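Local coordinates for gdp-l-fucose synthetase (Naegleria fowleri, PDB 6AQZ), which binds NADP and probably catalyses the NADPH-dependent epimerisation and reduction of GDP-4-keto-6-deoxy-D-mannose to GDP-L-fucose, at residues I27-G32 with I82-F87. Sequence-based numbering, arbitrary orientation.
Sequences ILVTGG and IHLAAF. With NAP (NADP nicotinamide-adenine-dinucleotide phosphate), chain G.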
ATOM      1  N   ILE A  27       2.489  -7.753 -28.044  1.00 47.99           N
ATOM      2  CA  ILE A  27       2.897  -8.001 -26.670  1.00 45.24           C
ATOM      3  C   ILE A  27       3.764  -6.836 -26.235  1.00 52.16           C
ATOM      4  O   ILE A  27       4.872  -6.658 -26.755  1.00 60.36           O
ATOM      5  CB  ILE A  27       3.658  -9.322 -26.498  1.00 48.42           C
ATOM      6  CG1 ILE A  27       2.860 -10.515 -27.027  1.00 50.36           C
ATOM      7  CG2 ILE A  27       4.000  -9.524 -25.023  1.00 40.60           C
ATOM      8  CD1 ILE A  27       3.108 -10.829 -28.543  1.00 46.38           C
ATOM      9  N   LEU A  28       3.285  -6.080 -25.247  1.00 55.97           N
ATOM     10  CA  LEU A  28       3.986  -4.921 -24.711  1.00 52.09           C
ATOM     11  C   LEU A  28       4.779  -5.332 -23.478  1.00 49.17           C
ATOM     12  O   LEU A  28       4.218  -5.909 -22.541  1.00 51.02           O
ATOM     13  CB  LEU A  28       2.982  -3.825 -24.360  1.00 53.93           C
ATOM     14  CG  LEU A  28       3.470  -2.387 -24.193  1.00 54.17           C
ATOM     15  CD1 LEU A  28       4.148  -1.860 -25.450  1.00 53.98           C
ATOM     16  CD2 LEU A  28       2.300  -1.482 -23.750  1.00 48.39           C
ATOM     17  N   VAL A  29       6.081  -5.049 -23.481  1.00 47.18           N
ATOM     18  CA  VAL A  29       6.962  -5.403 -22.369  1.00 49.04           C
ATOM     19  C   VAL A  29       7.481  -4.088 -21.789  1.00 56.00           C
ATOM     20  O   VAL A  29       8.371  -3.449 -22.372  1.00 63.81           O
ATOM     21  CB  VAL A  29       8.120  -6.318 -22.796  1.00 45.87           C
ATOM     22  CG1 VAL A  29       8.997  -6.703 -21.593  1.00 36.77           C
ATOM     23  CG2 VAL A  29       7.609  -7.578 -23.481  1.00 44.52           C
ATOM     24  N   THR A  30       6.934  -3.669 -20.643  1.00 40.13           N
ATOM     25  CA  THR A  30       7.534  -2.539 -19.948  1.00 43.50           C
ATOM     26  C   THR A  30       8.800  -3.018 -19.267  1.00 43.41           C
ATOM     27  O   THR A  30       8.909  -4.188 -18.878  1.00 47.60           O
ATOM     28  CB  THR A  30       6.592  -1.926 -18.903  1.00 42.51           C
ATOM     29  OG1 THR A  30       6.608  -2.725 -17.710  1.00 42.78           O
ATOM     30  CG2 THR A  30       5.154  -1.796 -19.451  1.00 38.59           C
ATOM     31  N   GLY A  31       9.758  -2.105 -19.109  1.00 38.63           N
ATOM     32  CA  GLY A  31      11.050  -2.506 -18.572  1.00 42.37           C
ATOM     33  C   GLY A  31      11.745  -3.560 -19.413  1.00 43.00           C
ATOM     34  O   GLY A  31      12.489  -4.394 -18.882  1.00 43.94           O
ATOM     35  N   GLY A  32      11.518  -3.538 -20.723  1.00 37.15           N
ATOM     36  CA  GLY A  32      12.082  -4.543 -21.603  1.00 47.48           C
ATOM     37  C   GLY A  32      13.560  -4.383 -21.935  1.00 55.50           C
ATOM     38  O   GLY A  32      14.095  -5.252 -22.622  1.00 56.89           O
ATOM     39  N   ILE A  82       3.586  -7.729 -20.535  1.00 40.99           N
ATOM     40  CA  ILE A  82       4.508  -8.206 -19.512  1.00 41.49           C
ATOM     41  C   ILE A  82       5.073  -6.961 -18.845  1.00 42.55           C
ATOM     42  O   ILE A  82       5.797  -6.187 -19.479  1.00 49.00           O
ATOM     43  CB  ILE A  82       5.628  -9.079 -20.084  1.00 42.55           C
ATOM     44  CG1 ILE A  82       5.051 -10.283 -20.829  1.00 42.32           C
ATOM     45  CG2 ILE A  82       6.551  -9.548 -18.954  1.00 36.85           C
ATOM     46  CD1 ILE A  82       6.123 -11.189 -21.378  1.00 43.94           C
ATOM     47  N   HIS A  83       4.730  -6.755 -17.572  1.00 44.51           N
ATOM     48  CA  HIS A  83       5.050  -5.523 -16.845  1.00 39.16           C
ATOM     49  C   HIS A  83       6.275  -5.786 -15.972  1.00 42.41           C
ATOM     50  O   HIS A  83       6.158  -6.324 -14.872  1.00 39.09           O
ATOM     51  CB  HIS A  83       3.841  -5.080 -16.023  1.00 37.91           C
ATOM     52  CG  HIS A  83       4.121  -3.956 -15.078  1.00 40.34           C
ATOM     53  ND1 HIS A  83       4.931  -2.886 -15.408  1.00 46.78           N
ATOM     54  CD2 HIS A  83       3.662  -3.711 -13.828  1.00 39.90           C
ATOM     55  CE1 HIS A  83       4.982  -2.049 -14.389  1.00 47.66           C
ATOM     56  NE2 HIS A  83       4.211  -2.520 -13.422  1.00 42.30           N
ATOM     57  N   LEU A  84       7.464  -5.432 -16.484  1.00 44.37           N
ATOM     58  CA  LEU A  84       8.705  -5.594 -15.742  1.00 43.29           C
ATOM     59  C   LEU A  84       9.274  -4.276 -15.228  1.00 43.54           C
ATOM     60  O   LEU A  84      10.146  -4.295 -14.359  1.00 48.36           O
ATOM     61  CB  LEU A  84       9.766  -6.291 -16.617  1.00 44.09           C
ATOM     62  CG  LEU A  84       9.371  -7.629 -17.283  1.00 41.70           C
ATOM     63  CD1 LEU A  84      10.513  -8.125 -18.177  1.00 34.73           C
ATOM     64  CD2 LEU A  84       8.970  -8.724 -16.326  1.00 35.86           C
ATOM     65  N   ALA A  85       8.817  -3.142 -15.736  1.00 40.51           N
ATOM     66  CA  ALA A  85       9.401  -1.879 -15.320  1.00 32.64           C
ATOM     67  C   ALA A  85       9.173  -1.666 -13.829  1.00 43.40           C
ATOM     68  O   ALA A  85       8.108  -1.993 -13.286  1.00 40.21           O
ATOM     69  CB  ALA A  85       8.778  -0.723 -16.108  1.00 35.10           C
ATOM     70  N   ALA A  86      10.203  -1.142 -13.169  1.00 39.47           N
ATOM     71  CA  ALA A  86      10.145  -0.769 -11.766  1.00 37.09           C
ATOM     72  C   ALA A  86      11.234   0.255 -11.504  1.00 43.75           C
ATOM     73  O   ALA A  86      12.242   0.309 -12.210  1.00 39.36           O
ATOM     74  CB  ALA A  86      10.335  -1.971 -10.844  1.00 31.28           C
ATOM     75  N   PHE A  87      11.057   1.021 -10.439  1.00 40.96           N
ATOM     76  CA  PHE A  87      12.089   1.938  -9.992  1.00 40.33           C
ATOM     77  C   PHE A  87      12.828   1.242  -8.859  1.00 46.63           C
ATOM     78  O   PHE A  87      12.271   1.023  -7.784  1.00 51.06           O
ATOM     79  CB  PHE A  87      11.505   3.272  -9.559  1.00 43.68           C
ATOM     80  CG  PHE A  87      12.500   4.171  -8.919  1.00 47.45           C
ATOM     81  CD1 PHE A  87      13.434   4.828  -9.675  1.00 44.66           C
ATOM     82  CD2 PHE A  87      12.500   4.353  -7.539  1.00 50.97           C
ATOM     83  CE1 PHE A  87      14.363   5.653  -9.078  1.00 53.41           C
ATOM     84  CE2 PHE A  87      13.426   5.183  -6.929  1.00 55.61           C
ATOM     85  CZ  PHE A  87      14.358   5.831  -7.700  1.00 56.74           C
TER
HETATM   86  PA  NAP G 401      16.575  -3.475 -14.407  1.00 43.59           P
HETATM   87  O1A NAP G 401      17.031  -2.413 -13.453  1.00 45.52           O
HETATM   88  O2A NAP G 401      17.548  -4.427 -15.050  1.00 46.25           O
HETATM   89  O5B NAP G 401      15.678  -2.825 -15.633  1.00 42.91           O
HETATM   90  C5B NAP G 401      14.551  -2.262 -15.059  1.00 44.44           C
HETATM   91  C4B NAP G 401      13.684  -1.726 -16.231  1.00 48.12           C
HETATM   92  O4B NAP G 401      12.715  -0.753 -15.763  1.00 47.41           O
HETATM   93  C3B NAP G 401      14.569  -1.063 -17.363  1.00 38.76           C
HETATM   94  O3B NAP G 401      14.027  -1.354 -18.623  1.00 38.01           O
HETATM   95  C2B NAP G 401      14.302   0.430 -17.128  1.00 42.65           C
HETATM   96  O2B NAP G 401      14.299   1.167 -18.241  1.00 43.89           O
HETATM   97  C1B NAP G 401      12.776   0.313 -16.703  1.00 44.66           C
HETATM   98  N9A NAP G 401      12.293   1.536 -16.074  1.00 38.77           N
HETATM   99  C8A NAP G 401      12.638   2.035 -14.834  1.00 40.46           C
HETATM  100  N7A NAP G 401      12.007   3.194 -14.533  1.00 42.81           N
HETATM  101  C5A NAP G 401      11.228   3.454 -15.648  1.00 34.38           C
HETATM  102  C6A NAP G 401      10.361   4.503 -15.938  1.00 40.82           C
HETATM  103  N6A NAP G 401      10.157   5.524 -15.009  1.00 44.83           N
HETATM  104  N1A NAP G 401       9.671   4.541 -17.105  1.00 43.61           N
HETATM  105  C2A NAP G 401       9.921   3.493 -17.944  1.00 47.70           C
HETATM  106  N3A NAP G 401      10.734   2.423 -17.809  1.00 41.53           N
HETATM  107  C4A NAP G 401      11.383   2.428 -16.621  1.00 34.16           C
HETATM  108  O3  NAP G 401      15.510  -4.287 -13.410  1.00 46.07           O
HETATM  109  PN  NAP G 401      15.425  -5.850 -13.703  1.00 46.23           P
HETATM  110  O1N NAP G 401      15.101  -6.184 -15.108  1.00 45.12           O
HETATM  111  O2N NAP G 401      16.385  -6.665 -12.867  1.00 46.93           O
HETATM  112  O5D NAP G 401      13.939  -6.309 -12.902  1.00 54.00           O
HETATM  113  C5D NAP G 401      12.817  -5.954 -13.607  1.00 44.12           C
HETATM  114  C4D NAP G 401      11.680  -6.525 -12.790  1.00 52.03           C
HETATM  115  O4D NAP G 401      12.147  -7.742 -12.183  1.00 45.40           O
HETATM  116  C3D NAP G 401      11.376  -5.510 -11.588  1.00 58.51           C
HETATM  117  O3D NAP G 401      10.006  -5.407 -11.407  1.00 51.91           O
HETATM  118  C2D NAP G 401      12.073  -6.180 -10.383  1.00 57.91           C
HETATM  119  O2D NAP G 401      11.419  -6.010  -9.186  1.00 58.93           O
HETATM  120  C1D NAP G 401      11.941  -7.680 -10.776  1.00 49.92           C
HETATM  121  N1N NAP G 401      12.931  -8.502 -10.021  1.00 55.58           N
HETATM  122  C2N NAP G 401      14.296  -8.485 -10.318  1.00 48.01           C
HETATM  123  C3N NAP G 401      15.182  -9.233  -9.571  1.00 51.45           C
HETATM  124  C7N NAP G 401      16.644  -9.193  -9.895  1.00 47.96           C
HETATM  125  O7N NAP G 401      17.501  -9.770  -9.204  1.00 42.82           O
HETATM  126  N7N NAP G 401      17.074  -8.471 -11.013  1.00 40.82           N
HETATM  127  C4N NAP G 401      14.748 -10.074  -8.431  1.00 56.85           C
HETATM  128  C5N NAP G 401      13.276 -10.017  -8.179  1.00 58.35           C
HETATM  129  C6N NAP G 401      12.458  -9.284  -8.937  1.00 59.32           C
HETATM  130  P2B NAP G 401      15.922   1.900 -18.759  1.00 50.14           P
HETATM  131  O1X NAP G 401      16.649   0.644 -19.130  1.00 51.94           O
HETATM  132  O2X NAP G 401      15.444   2.787 -19.910  1.00 55.56           O
HETATM  133  O3X NAP G 401      16.320   2.577 -17.482  1.00 51.97           O
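Thr-30 and His-83 meet where two parallel strands end, and the threonine hydroxyl holds the end of strand 80-83 and the loop that leaves it. Thr-30 OG1 lies 2.9 Å from His-83 ND1, at the ring edge and near its plane, in a hydrogen bond in which either could donate. The same oxygen accepts a nearly straight bond from Ala-85 N at 3.0 Å (167° at the hydrogen). It reaches both because chi1 of 79° sets OG1 between the backbone N and the carbonyl carbon. The other ring nitrogen, His-83 NE2, bonds to Asn-109 OD1, which leaves neither nitrogen of this buried imidazole without a polar partner and should restrain the rotation of the ring.

Behind this junction the pairing is regular: Ile-82 N donates to Leu-28 O (2.8 Å), and Ile-82 O accepts from Thr-30 N (3.0 Å) and also receives a CA-H...O contact from Val-29. The last rung, Leu-84 N to Thr-30 O at 3.1 Å, comes from well above the carbonyl plane, as the second chain leaves strand geometry. Beta-branched Val-29 and Ile-82 suit the extended backbone and pack on the face away from Thr-30 and His-83; Val-29 CG1 also touches Leu-84 CD1 (4.0 Å).

Gly-31 has a positive phi, and its hydrogen-only alpha carbon lets the turn press against Ala-85 N and Leu-84 C; its CA approaches NADP O3B. Ala-85 brings its CA close to O4B of the adenosine ribose, and its small methyl sits against Thr-30 OG1 and Gly-31 N. Leu-84 O takes a weak bond from O3D of the nicotinamide ribose.

These are the C-terminal ends of parallel strands of a Rossmann fold, where the cofactor binds; Thr-30 and Gly-31 probably begin the TGxxGxxG motif of extended short-chain dehydrogenases. Strand 26-30 lies between strands 52-55 and 80-83, while helix 98-118 packs on Thr-30 and His-83 through Ile-112, and helix 66-76 meets Leu-28.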